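Local atomic coordinates of putative polyphosphate kinase 2 (Pseudomonas aeruginosa PAO1, PDB entry 3CZP), a protein that catalyses the magnesium-dependent transfer of phosphate from inorganic polyphosphate to AMP, making ADP, and phosphorylates GMP less efficiently. Residues Q75-S81 / R92-R96; E86-W91 / W351-R357; T417-R421 / A472-R476. Numbering follows the deposited sequence.

Contacts 1 and 2 are neighbours, with centres 12 Å apart. Contact 1 lies in the first PPK2 domain and joins strand 72-76, outermost in this chain's sheet, and its following loop to helix 91-96. Contact 2 ties the loop leading into that helix, and its first residue, to 351-357 of the second domain. The two touch where W94 meets W351. Contact 3 sits in the second domain, across the chain's centre from contact 1 and about 46 Å from it, centre to centre. All three are partly buried. Contact 1 centres on a buried aromatic pair flanked by partly exposed arginines. Contact 2 mixes tryptophan and proline packing with one backbone hydrogen bond, a weak arginine bond and waters. Contact 3 rests mainly on one buried arginine.

Contact 1: Q75-S81 / R92-R96. With ACT (acetate ion), chain F.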
loop_
_atom_site.group_PDB
_atom_site.type_symbol
_atom_site.label_atom_id
_atom_site.label_comp_id
_atom_site.label_asym_id
_atom_site.label_seq_id
_atom_site.Cartn_x
_atom_site.Cartn_y
_atom_site.Cartn_z
ATOM N N GLN A 75 -11.465 -10.978 -3.827
ATOM C CA GLN A 75 -10.136 -11.533 -3.547
ATOM C C GLN A 75 -10.185 -13.042 -3.340
ATOM O O GLN A 75 -11.189 -13.566 -2.907
ATOM C CB GLN A 75 -9.599 -10.983 -2.230
ATOM C CG GLN A 75 -9.703 -9.494 -2.000
ATOM C CD GLN A 75 -8.680 -8.719 -2.732
ATOM O OE1 GLN A 75 -7.731 -9.278 -3.280
ATOM N NE2 GLN A 75 -8.838 -7.400 -2.730
ATOM N N SER A 76 -9.082 -13.711 -3.677
ATOM C CA SER A 76 -8.777 -15.005 -3.078
ATOM C C SER A 76 -7.361 -15.022 -2.504
ATOM O O SER A 76 -6.498 -14.257 -2.945
ATOM C CB SER A 76 -8.996 -16.143 -4.050
ATOM O OG SER A 76 -8.670 -17.362 -3.384
ATOM N N PHE A 77 -7.154 -15.855 -1.472
ATOM C CA PHE A 77 -5.946 -15.779 -0.632
ATOM C C PHE A 77 -5.121 -17.065 -0.539
ATOM O O PHE A 77 -4.198 -17.170 0.338
ATOM C CB PHE A 77 -6.305 -15.342 0.789
ATOM C CG PHE A 77 -6.869 -13.949 0.901
ATOM C CD1 PHE A 77 -8.237 -13.746 0.914
ATOM C CD2 PHE A 77 -6.033 -12.870 1.105
ATOM C CE1 PHE A 77 -8.768 -12.529 1.069
ATOM C CE2 PHE A 77 -6.574 -11.576 1.249
ATOM C CZ PHE A 77 -7.939 -11.402 1.231
ATOM N N LEU A 78 -5.370 -18.011 -1.433
ATOM C CA LEU A 78 -4.630 -19.276 -1.369
ATOM C C LEU A 78 -3.470 -19.402 -2.413
ATOM O O LEU A 78 -3.164 -20.507 -2.880
ATOM C CB LEU A 78 -5.600 -20.482 -1.506
ATOM C CG LEU A 78 -6.958 -20.465 -0.758
ATOM C CD1 LEU A 78 -7.799 -21.729 -1.091
ATOM C CD2 LEU A 78 -6.809 -20.259 0.796
ATOM N N ARG A 79 -2.889 -18.279 -2.823
ATOM C CA ARG A 79 -1.613 -18.256 -3.552
ATOM C C ARG A 79 -0.880 -17.039 -3.059
ATOM O O ARG A 79 -0.883 -15.996 -3.706
ATOM C CB ARG A 79 -1.817 -18.143 -5.045
ATOM C CG ARG A 79 -2.315 -19.426 -5.686
ATOM C CD ARG A 79 -2.011 -19.444 -7.183
ATOM N NE ARG A 79 -1.816 -20.798 -7.734
ATOM C CZ ARG A 79 -2.805 -21.587 -8.175
ATOM N NH1 ARG A 79 -4.069 -21.173 -8.115
ATOM N NH2 ARG A 79 -2.521 -22.793 -8.700
ATOM N N PRO A 80 -0.235 -17.175 -1.905
ATOM C CA PRO A 80 0.422 -16.048 -1.298
ATOM C C PRO A 80 1.668 -15.648 -2.064
ATOM O O PRO A 80 2.348 -16.516 -2.622
ATOM C CB PRO A 80 0.799 -16.566 0.077
ATOM C CG PRO A 80 0.787 -17.980 -0.013
ATOM C CD PRO A 80 -0.023 -18.419 -1.153
ATOM N N SER A 81 1.945 -14.354 -2.063
ATOM C CA SER A 81 3.134 -13.808 -2.666
ATOM C C SER A 81 4.281 -13.947 -1.647
ATOM O O SER A 81 4.058 -14.379 -0.514
ATOM C CB SER A 81 2.877 -12.339 -2.957
ATOM O OG SER A 81 2.839 -11.603 -1.751
ATOM N N ARG A 92 -1.844 -10.606 5.340
ATOM C CA ARG A 92 -2.373 -10.586 4.007
ATOM C C ARG A 92 -3.851 -10.287 3.937
ATOM O O ARG A 92 -4.345 -9.797 2.897
ATOM C CB ARG A 92 -2.165 -11.920 3.362
ATOM C CG ARG A 92 -2.958 -12.998 3.964
ATOM C CD ARG A 92 -2.626 -14.333 3.267
ATOM N NE ARG A 92 -1.369 -14.818 3.814
ATOM C CZ ARG A 92 -0.825 -15.993 3.528
ATOM N NH1 ARG A 92 -1.415 -16.834 2.679
ATOM N NH2 ARG A 92 0.291 -16.342 4.138
ATOM N N PHE A 93 -4.599 -10.654 4.983
ATOM C CA PHE A 93 -6.010 -10.278 5.041
ATOM C C PHE A 93 -6.154 -8.794 5.368
ATOM O O PHE A 93 -6.964 -8.038 4.766
ATOM C CB PHE A 93 -6.724 -11.124 6.096
ATOM C CG PHE A 93 -6.662 -12.588 5.813
ATOM C CD1 PHE A 93 -7.152 -13.086 4.617
ATOM C CD2 PHE A 93 -6.132 -13.460 6.721
ATOM C CE1 PHE A 93 -7.082 -14.408 4.330
ATOM C CE2 PHE A 93 -6.079 -14.818 6.422
ATOM C CZ PHE A 93 -6.554 -15.260 5.215
ATOM N N TRP A 94 -5.384 -8.324 6.314
ATOM C CA TRP A 94 -5.434 -6.860 6.661
ATOM C C TRP A 94 -5.141 -5.992 5.442
ATOM O O TRP A 94 -5.794 -4.957 5.205
ATOM C CB TRP A 94 -4.398 -6.513 7.759
ATOM C CG TRP A 94 -4.761 -6.948 9.181
ATOM C CD1 TRP A 94 -4.401 -8.095 9.797
ATOM C CD2 TRP A 94 -5.580 -6.231 10.107
ATOM N NE1 TRP A 94 -4.953 -8.141 11.071
ATOM C CE2 TRP A 94 -5.699 -7.014 11.268
ATOM C CE3 TRP A 94 -6.261 -5.029 10.044
ATOM C CZ2 TRP A 94 -6.417 -6.590 12.402
ATOM C CZ3 TRP A 94 -6.979 -4.611 11.188
ATOM C CH2 TRP A 94 -7.039 -5.395 12.332
ATOM N N ARG A 95 -4.192 -6.444 4.628
ATOM C CA ARG A 95 -3.765 -5.746 3.453
ATOM C C ARG A 95 -4.916 -5.531 2.461
ATOM O O ARG A 95 -4.945 -4.501 1.732
ATOM C CB ARG A 95 -2.561 -6.456 2.791
ATOM C CG ARG A 95 -2.242 -5.900 1.453
ATOM C CD ARG A 95 -0.853 -5.919 1.006
ATOM N NE ARG A 95 -0.508 -7.157 0.365
ATOM C CZ ARG A 95 0.575 -7.326 -0.377
ATOM N NH1 ARG A 95 1.400 -6.332 -0.654
ATOM N NH2 ARG A 95 0.806 -8.505 -0.894
ATOM N N ARG A 96 -5.869 -6.469 2.416
ATOM C CA ARG A 96 -6.985 -6.399 1.438
ATOM C C ARG A 96 -8.317 -5.997 2.005
ATOM O O ARG A 96 -9.332 -6.038 1.289
ATOM C CB ARG A 96 -7.201 -7.737 0.709
ATOM C CG ARG A 96 -6.000 -8.336 0.019
ATOM C CD ARG A 96 -5.328 -7.355 -0.870
ATOM N NE ARG A 96 -4.132 -7.989 -1.458
ATOM C CZ ARG A 96 -3.177 -7.364 -2.180
ATOM N NH1 ARG A 96 -3.224 -6.039 -2.415
ATOM N NH2 ARG A 96 -2.165 -8.088 -2.705
HETATM C C ACT F . 0.327 -5.328 -4.436
HETATM O O ACT F . -0.805 -5.819 -4.408
HETATM O OXT ACT F . 1.180 -6.070 -4.945
HETATM C CH3 ACT F . 0.638 -3.970 -3.898
HETATM O O HOH W 1 -11.073 -6.158 -0.711
#
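This contact is part of a beta-alpha-beta crossover in the first PPK2 domain, which has the P-loop NTPase fold. Strand 72-76 is outermost in this chain's five-stranded parallel sheet. The chain leaves it through 77-81, passes helices 82-85 and 91-96, and returns as the adjacent strand 103-107. Helix 91-96 packs on the end of the first strand and on the loop after it. R92 comes first. Its carbonyl O lies at the edge of the F77 ring, 3.3 Å from F77 CE2. P80 CB sits over one face of its guanidinium, 3.4 Å from R92 NH1. F93 turns its edge to the face of F77. The centroids are 4.7 Å apart and the planes meet at 63°. F106 and W110 extend this aromatic cluster. W94 points away and stacks on W351 of the second domain. R95 reaches S81, which caps helix 82-85 weakly and whose OG also hydrogen-bonds E83 of the second subunit. R95 forms salt bridges with E84 and with E83 of the second subunit, so this corner belongs to the dimer interface. R96 lays its CG 3.5 Å from F77 CE2. Its NH1 and NH2 both bond one acetate O at 3.1 Å; the acetate is probably from the crystallisation liquor. Water 1 links Q75 NE2, at 3.3 Å, to R96 O, at 2.7 Å.

Contact 2: E86-W91 / W351-R357; sequences ERPPQW and WRHIPAR
W351, W91 and E86 lose more surface here than any other residue. A type I turn spans P88 to W91, closed by W91 N to P88 O at 3.1 Å. Another spans W351 to I354; from I354 to R357 the chain is extended (phi -54 to -73°, psi 138 to 168°). The CA atoms of W91 and W351 are 6.4 Å apart, those of R87 and A356 5.1 Å. The W351 side chain points toward 86-91, with chi1 at -91°. The edge of its ring meets P88 (CZ3 to P88 CB 4.0 Å) and W91 (CE3 to W91 CD1 3.8 Å). Water 5 joins W351 NE1 (3.0 Å) to Q90 OE1 (2.7 Å), which also accepts from W94 NE1. This is the junction of the two fused PPK2 domains, where W351 stacks on W94, its counterpart in the repeated WRFW sequence. With chi1 t, W91 brings its indole end to 351-354. E86 closes the other end, its O accepting R357 N at 3.0 Å. R87 NE bonds I354 O weakly at 3.4 Å, and R87 NH1 bonds E83 O. Water 3 joins R87 NE (3.1 Å), I354 O (2.8 Å) and, weakly, W91 NE1 (2.9 Å).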
loop_
_atom_site.group_PDB
_atom_site.type_symbol
_atom_site.label_atom_id
_atom_site.label_comp_id
_atom_site.label_asym_id
_atom_site.label_seq_id
_atom_site.Cartn_x
_atom_site.Cartn_y
_atom_site.Cartn_z
ATOM N N GLU A 86 6.371 -14.020 3.948
ATOM C CA GLU A 86 7.404 -13.535 4.889
ATOM C C GLU A 86 6.870 -12.664 6.055
ATOM O O GLU A 86 7.651 -12.093 6.834
ATOM C CB GLU A 86 8.445 -12.722 4.119
ATOM C CG GLU A 86 9.268 -13.545 3.124
ATOM C CD GLU A 86 9.921 -14.777 3.750
ATOM O OE1 GLU A 86 10.267 -14.720 4.960
ATOM O OE2 GLU A 86 10.076 -15.812 3.034
ATOM N N ARG A 87 5.561 -12.610 6.177
ATOM C CA ARG A 87 4.907 -11.881 7.245
ATOM C C ARG A 87 3.886 -12.792 7.986
ATOM O O ARG A 87 3.500 -13.828 7.470
ATOM C CB ARG A 87 4.235 -10.654 6.647
ATOM C CG ARG A 87 5.241 -9.562 6.269
ATOM C CD ARG A 87 4.607 -8.377 5.621
ATOM N NE ARG A 87 5.561 -7.340 5.318
ATOM C CZ ARG A 87 6.431 -7.358 4.314
ATOM N NH1 ARG A 87 6.531 -8.399 3.526
ATOM N NH2 ARG A 87 7.276 -6.364 4.192
ATOM N N PRO A 88 3.432 -12.393 9.190
ATOM C CA PRO A 88 2.472 -13.257 9.870
ATOM C C PRO A 88 1.209 -13.502 9.038
ATOM O O PRO A 88 0.885 -12.668 8.194
ATOM C CB PRO A 88 2.170 -12.514 11.150
ATOM C CG PRO A 88 3.369 -11.541 11.322
ATOM C CD PRO A 88 3.789 -11.198 9.989
ATOM N N PRO A 89 0.640 -14.718 9.135
ATOM C CA PRO A 89 -0.487 -15.122 8.296
ATOM C C PRO A 89 -1.633 -14.133 8.187
ATOM O O PRO A 89 -2.271 -14.107 7.147
ATOM C CB PRO A 89 -0.993 -16.434 8.941
ATOM C CG PRO A 89 -0.102 -16.725 10.070
ATOM C CD PRO A 89 1.127 -15.876 9.916
ATOM N N GLN A 90 -1.911 -13.398 9.248
ATOM C CA GLN A 90 -3.019 -12.446 9.290
ATOM C C GLN A 90 -2.804 -11.173 8.393
ATOM O O GLN A 90 -3.776 -10.574 7.891
ATOM C CB GLN A 90 -3.266 -12.007 10.751
ATOM C CG GLN A 90 -4.728 -11.517 10.972
ATOM C CD GLN A 90 -5.106 -11.311 12.423
ATOM O OE1 GLN A 90 -4.870 -10.240 12.954
ATOM N NE2 GLN A 90 -5.784 -12.311 13.048
ATOM N N TRP A 91 -1.542 -10.807 8.177
ATOM C CA TRP A 91 -1.166 -9.603 7.440
ATOM C C TRP A 91 -1.834 -9.514 6.074
ATOM O O TRP A 91 -2.287 -8.463 5.660
ATOM C CB TRP A 91 0.358 -9.583 7.312
ATOM C CG TRP A 91 0.918 -8.353 6.654
ATOM C CD1 TRP A 91 1.244 -7.151 7.260
ATOM C CD2 TRP A 91 1.276 -8.224 5.286
ATOM N NE1 TRP A 91 1.741 -6.286 6.321
ATOM C CE2 TRP A 91 1.783 -6.922 5.107
ATOM C CE3 TRP A 91 1.300 -9.105 4.217
ATOM C CZ2 TRP A 91 2.258 -6.479 3.873
ATOM C CZ3 TRP A 91 1.736 -8.665 2.998
ATOM C CH2 TRP A 91 2.214 -7.372 2.823
ATOM N N TRP A 351 -0.389 -2.833 11.183
ATOM C CA TRP A 351 -0.090 -4.048 10.420
ATOM C C TRP A 351 0.712 -3.767 9.132
ATOM O O TRP A 351 1.485 -4.631 8.647
ATOM C CB TRP A 351 -1.404 -4.811 10.107
ATOM C CG TRP A 351 -1.790 -5.832 11.129
ATOM C CD1 TRP A 351 -2.767 -5.698 12.080
ATOM C CD2 TRP A 351 -1.173 -7.100 11.362
ATOM N NE1 TRP A 351 -2.818 -6.826 12.863
ATOM C CE2 TRP A 351 -1.872 -7.715 12.419
ATOM C CE3 TRP A 351 -0.099 -7.790 10.771
ATOM C CZ2 TRP A 351 -1.526 -8.986 12.911
ATOM C CZ3 TRP A 351 0.231 -9.038 11.261
ATOM C CH2 TRP A 351 -0.485 -9.629 12.304
ATOM N N ARG A 352 0.418 -2.641 8.507
ATOM C CA ARG A 352 0.984 -2.259 7.221
ATOM C C ARG A 352 2.460 -2.007 7.381
ATOM O O ARG A 352 3.192 -2.046 6.425
ATOM C CB ARG A 352 0.265 -1.020 6.620
ATOM C CG ARG A 352 0.701 0.258 7.256
ATOM C CD ARG A 352 -0.087 1.499 6.864
ATOM N NE ARG A 352 0.019 1.876 5.445
ATOM C CZ ARG A 352 -0.429 3.043 4.965
ATOM N NH1 ARG A 352 -0.987 3.942 5.773
ATOM N NH2 ARG A 352 -0.363 3.321 3.673
ATOM N N HIS A 353 2.895 -1.751 8.603
ATOM C CA HIS A 353 4.291 -1.560 8.903
ATOM C C HIS A 353 5.019 -2.718 9.531
ATOM O O HIS A 353 6.177 -2.552 9.908
ATOM C CB HIS A 353 4.448 -0.367 9.854
ATOM C CG HIS A 353 4.152 0.922 9.200
ATOM N ND1 HIS A 353 4.881 1.388 8.138
ATOM C CD2 HIS A 353 3.167 1.825 9.420
ATOM C CE1 HIS A 353 4.365 2.533 7.729
ATOM N NE2 HIS A 353 3.338 2.831 8.509
ATOM N N ILE A 354 4.392 -3.883 9.644
ATOM C CA ILE A 354 5.041 -5.013 10.334
ATOM C C ILE A 354 6.171 -5.539 9.496
ATOM O O ILE A 354 6.028 -5.679 8.299
ATOM C CB ILE A 354 4.014 -6.096 10.639
ATOM C CG1 ILE A 354 3.123 -5.620 11.806
ATOM C CG2 ILE A 354 4.660 -7.471 10.832
ATOM C CD1 ILE A 354 3.843 -5.524 13.120
ATOM N N PRO A 355 7.318 -5.861 10.124
ATOM C CA PRO A 355 8.458 -6.291 9.306
ATOM C C PRO A 355 8.344 -7.684 8.690
ATOM O O PRO A 355 7.738 -8.585 9.265
ATOM C CB PRO A 355 9.647 -6.172 10.286
ATOM C CG PRO A 355 9.032 -6.340 11.633
ATOM C CD PRO A 355 7.669 -5.737 11.552
ATOM N N ALA A 356 8.880 -7.841 7.492
ATOM C CA ALA A 356 9.165 -9.161 6.964
ATOM C C ALA A 356 10.255 -9.856 7.816
ATOM O O ALA A 356 10.962 -9.219 8.592
ATOM C CB ALA A 356 9.610 -9.057 5.558
ATOM N N ARG A 357 10.441 -11.141 7.601
ATOM C CA ARG A 357 11.526 -11.859 8.251
ATOM C C ARG A 357 12.868 -11.179 7.985
ATOM O O ARG A 357 13.146 -10.722 6.888
ATOM C CB ARG A 357 11.619 -13.291 7.751
ATOM C CG ARG A 357 10.488 -14.173 8.264
ATOM C CD ARG A 357 11.008 -15.126 9.322
ATOM N NE ARG A 357 9.928 -15.986 9.786
ATOM C CZ ARG A 357 9.814 -17.292 9.551
ATOM N NH1 ARG A 357 10.753 -17.973 8.866
ATOM N NH2 ARG A 357 8.742 -17.922 10.044
HETATM O O HOH W 2 7.484 -11.179 9.493
HETATM O O HOH W 3 4.187 -4.758 6.384
HETATM O O HOH W 4 8.038 -4.111 6.445
HETATM O O HOH W 5 -4.486 -8.327 14.886
#

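Contact 3: T417-R421 / A472-R476; sequences TQMER and ANDKR
This is an arginine-to-backbone contact between a helix and the loop that starts another helix. It lies in the second PPK2 domain, which has the P-loop NTPase fold. Helix 415-427 follows strand 404-412. The loop 472-474 leads from the adjacent parallel strand 467-471 into helix 475-496. N473 has helical phi/psi (-55/-34°), before D474 at -106/109°. The segment 417-421 is regular helix, with R421 N bonded to T417 O at 3.0 Å. T417 faces N473, with CA atoms 6.4 Å apart and T417 OG1 3.4 Å from N473 CG. These two side chains do not bond each other. D414 bridges T417's backbone and N473's side chain: OD1 accepts from T417 N, OD2 from N473 ND2. R421, one turn further on, is the main residue. Its chi1 is m and the rest of the chain is extended, so the guanidinium reaches the loop edge-on. K475 CG lies over one face, 3.9 Å from R421 NH2. R421 NH1 bonds A310 O. A310 belongs to the GNDAAGK sequence, which resembles a Walker A motif, so R421 probably ties 472-475 to the P-loop. D474 is the N-cap of helix 475-496, its OD2 accepting from F477 N. R421 NH2 donates to A472 O at 2.8 Å with good geometry, and weakly to N473 O, also at 2.8 Å, with an angle of 117°.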
loop_
_atom_site.group_PDB
_atom_site.type_symbol
_atom_site.label_atom_id
_atom_site.label_comp_id
_atom_site.label_asym_id
_atom_site.label_seq_id
_atom_site.Cartn_x
_atom_site.Cartn_y
_atom_site.Cartn_z
ATOM N N THR A 417 12.078 16.938 35.969
ATOM C CA THR A 417 13.008 16.670 34.838
ATOM C C THR A 417 12.409 17.041 33.471
ATOM O O THR A 417 13.090 17.599 32.598
ATOM C CB THR A 417 13.448 15.192 34.832
ATOM O OG1 THR A 417 14.282 14.963 35.971
ATOM C CG2 THR A 417 14.201 14.820 33.555
ATOM N N GLN A 418 11.122 16.791 33.299
ATOM C CA GLN A 418 10.465 17.234 32.093
ATOM C C GLN A 418 10.685 18.710 31.892
ATOM O O GLN A 418 11.101 19.127 30.822
ATOM C CB GLN A 418 8.970 16.978 32.157
ATOM C CG GLN A 418 8.350 16.954 30.800
ATOM C CD GLN A 418 6.900 16.695 30.867
ATOM O OE1 GLN A 418 6.187 17.437 31.527
ATOM N NE2 GLN A 418 6.428 15.612 30.220
HETATM N N MSE A 419 10.412 19.505 32.923
HETATM C CA MSE A 419 10.499 20.937 32.798
HETATM C C MSE A 419 11.906 21.483 32.508
HETATM O O MSE A 419 12.035 22.491 31.793
HETATM C CB MSE A 419 10.006 21.576 34.075
HETATM C CG MSE A 419 10.072 23.066 34.094
HETATM SE SE MSE A 419 9.914 23.451 35.988
HETATM C CE MSE A 419 11.027 21.985 36.791
ATOM N N GLU A 420 12.921 20.860 33.113
ATOM C CA GLU A 420 14.333 21.123 32.810
ATOM C C GLU A 420 14.569 20.904 31.336
ATOM O O GLU A 420 15.266 21.678 30.679
ATOM C CB GLU A 420 15.238 20.143 33.552
ATOM C CG GLU A 420 15.431 20.423 35.035
ATOM C CD GLU A 420 16.201 19.279 35.733
ATOM O OE1 GLU A 420 16.324 18.160 35.161
ATOM O OE2 GLU A 420 16.681 19.495 36.834
ATOM N N ARG A 421 13.995 19.829 30.811
ATOM C CA ARG A 421 14.207 19.514 29.413
ATOM C C ARG A 421 13.418 20.471 28.509
ATOM O O ARG A 421 13.888 20.818 27.434
ATOM C CB ARG A 421 13.896 18.027 29.159
ATOM C CG ARG A 421 14.856 17.084 29.958
ATOM C CD ARG A 421 14.807 15.624 29.452
ATOM N NE ARG A 421 15.731 14.756 30.178
ATOM C CZ ARG A 421 15.723 13.429 30.111
ATOM N NH1 ARG A 421 14.872 12.798 29.316
ATOM N NH2 ARG A 421 16.602 12.720 30.782
ATOM N N ALA A 472 14.252 7.153 32.995
ATOM C CA ALA A 472 14.807 7.939 31.875
ATOM C C ALA A 472 15.281 9.338 32.228
ATOM O O ALA A 472 15.764 10.067 31.365
ATOM C CB ALA A 472 13.779 7.977 30.727
ATOM N N ASN A 473 15.240 9.701 33.512
ATOM C CA ASN A 473 15.761 10.986 33.959
ATOM C C ASN A 473 17.233 11.223 33.545
ATOM O O ASN A 473 17.628 12.363 33.347
ATOM C CB ASN A 473 15.682 11.127 35.496
ATOM C CG ASN A 473 14.322 11.594 35.999
ATOM O OD1 ASN A 473 13.378 11.686 35.239
ATOM N ND2 ASN A 473 14.227 11.881 37.331
ATOM N N ASP A 474 18.022 10.138 33.524
ATOM C CA ASP A 474 19.411 10.128 33.079
ATOM C C ASP A 474 19.442 9.454 31.731
ATOM O O ASP A 474 19.206 8.244 31.620
ATOM C CB ASP A 474 20.329 9.353 34.057
ATOM C CG ASP A 474 21.793 9.360 33.609
ATOM O OD1 ASP A 474 22.347 10.453 33.427
ATOM O OD2 ASP A 474 22.395 8.287 33.400
ATOM N N LYS A 475 19.684 10.243 30.696
ATOM C CA LYS A 475 19.752 9.749 29.314
ATOM C C LYS A 475 20.711 8.581 29.121
ATOM O O LYS A 475 20.443 7.666 28.327
ATOM C CB LYS A 475 20.113 10.888 28.338
ATOM C CG LYS A 475 18.902 11.715 27.852
ATOM C CD LYS A 475 19.273 13.241 27.666
ATOM C CE LYS A 475 18.116 14.035 27.074
ATOM N NZ LYS A 475 18.567 15.316 26.471
ATOM N N ARG A 476 21.833 8.608 29.835
ATOM C CA ARG A 476 22.880 7.627 29.634
ATOM C C ARG A 476 22.409 6.250 30.083
ATOM O O ARG A 476 22.590 5.247 29.373
ATOM C CB ARG A 476 24.127 8.049 30.395
ATOM C CG ARG A 476 24.753 9.328 29.901
ATOM C CD ARG A 476 26.029 9.607 30.644
ATOM N NE ARG A 476 26.821 10.603 29.942
ATOM C CZ ARG A 476 27.127 11.810 30.396
ATOM N NH1 ARG A 476 26.766 12.220 31.612
ATOM N NH2 ARG A 476 27.860 12.614 29.637
HETATM O O HOH W 6 15.823 9.692 28.519
#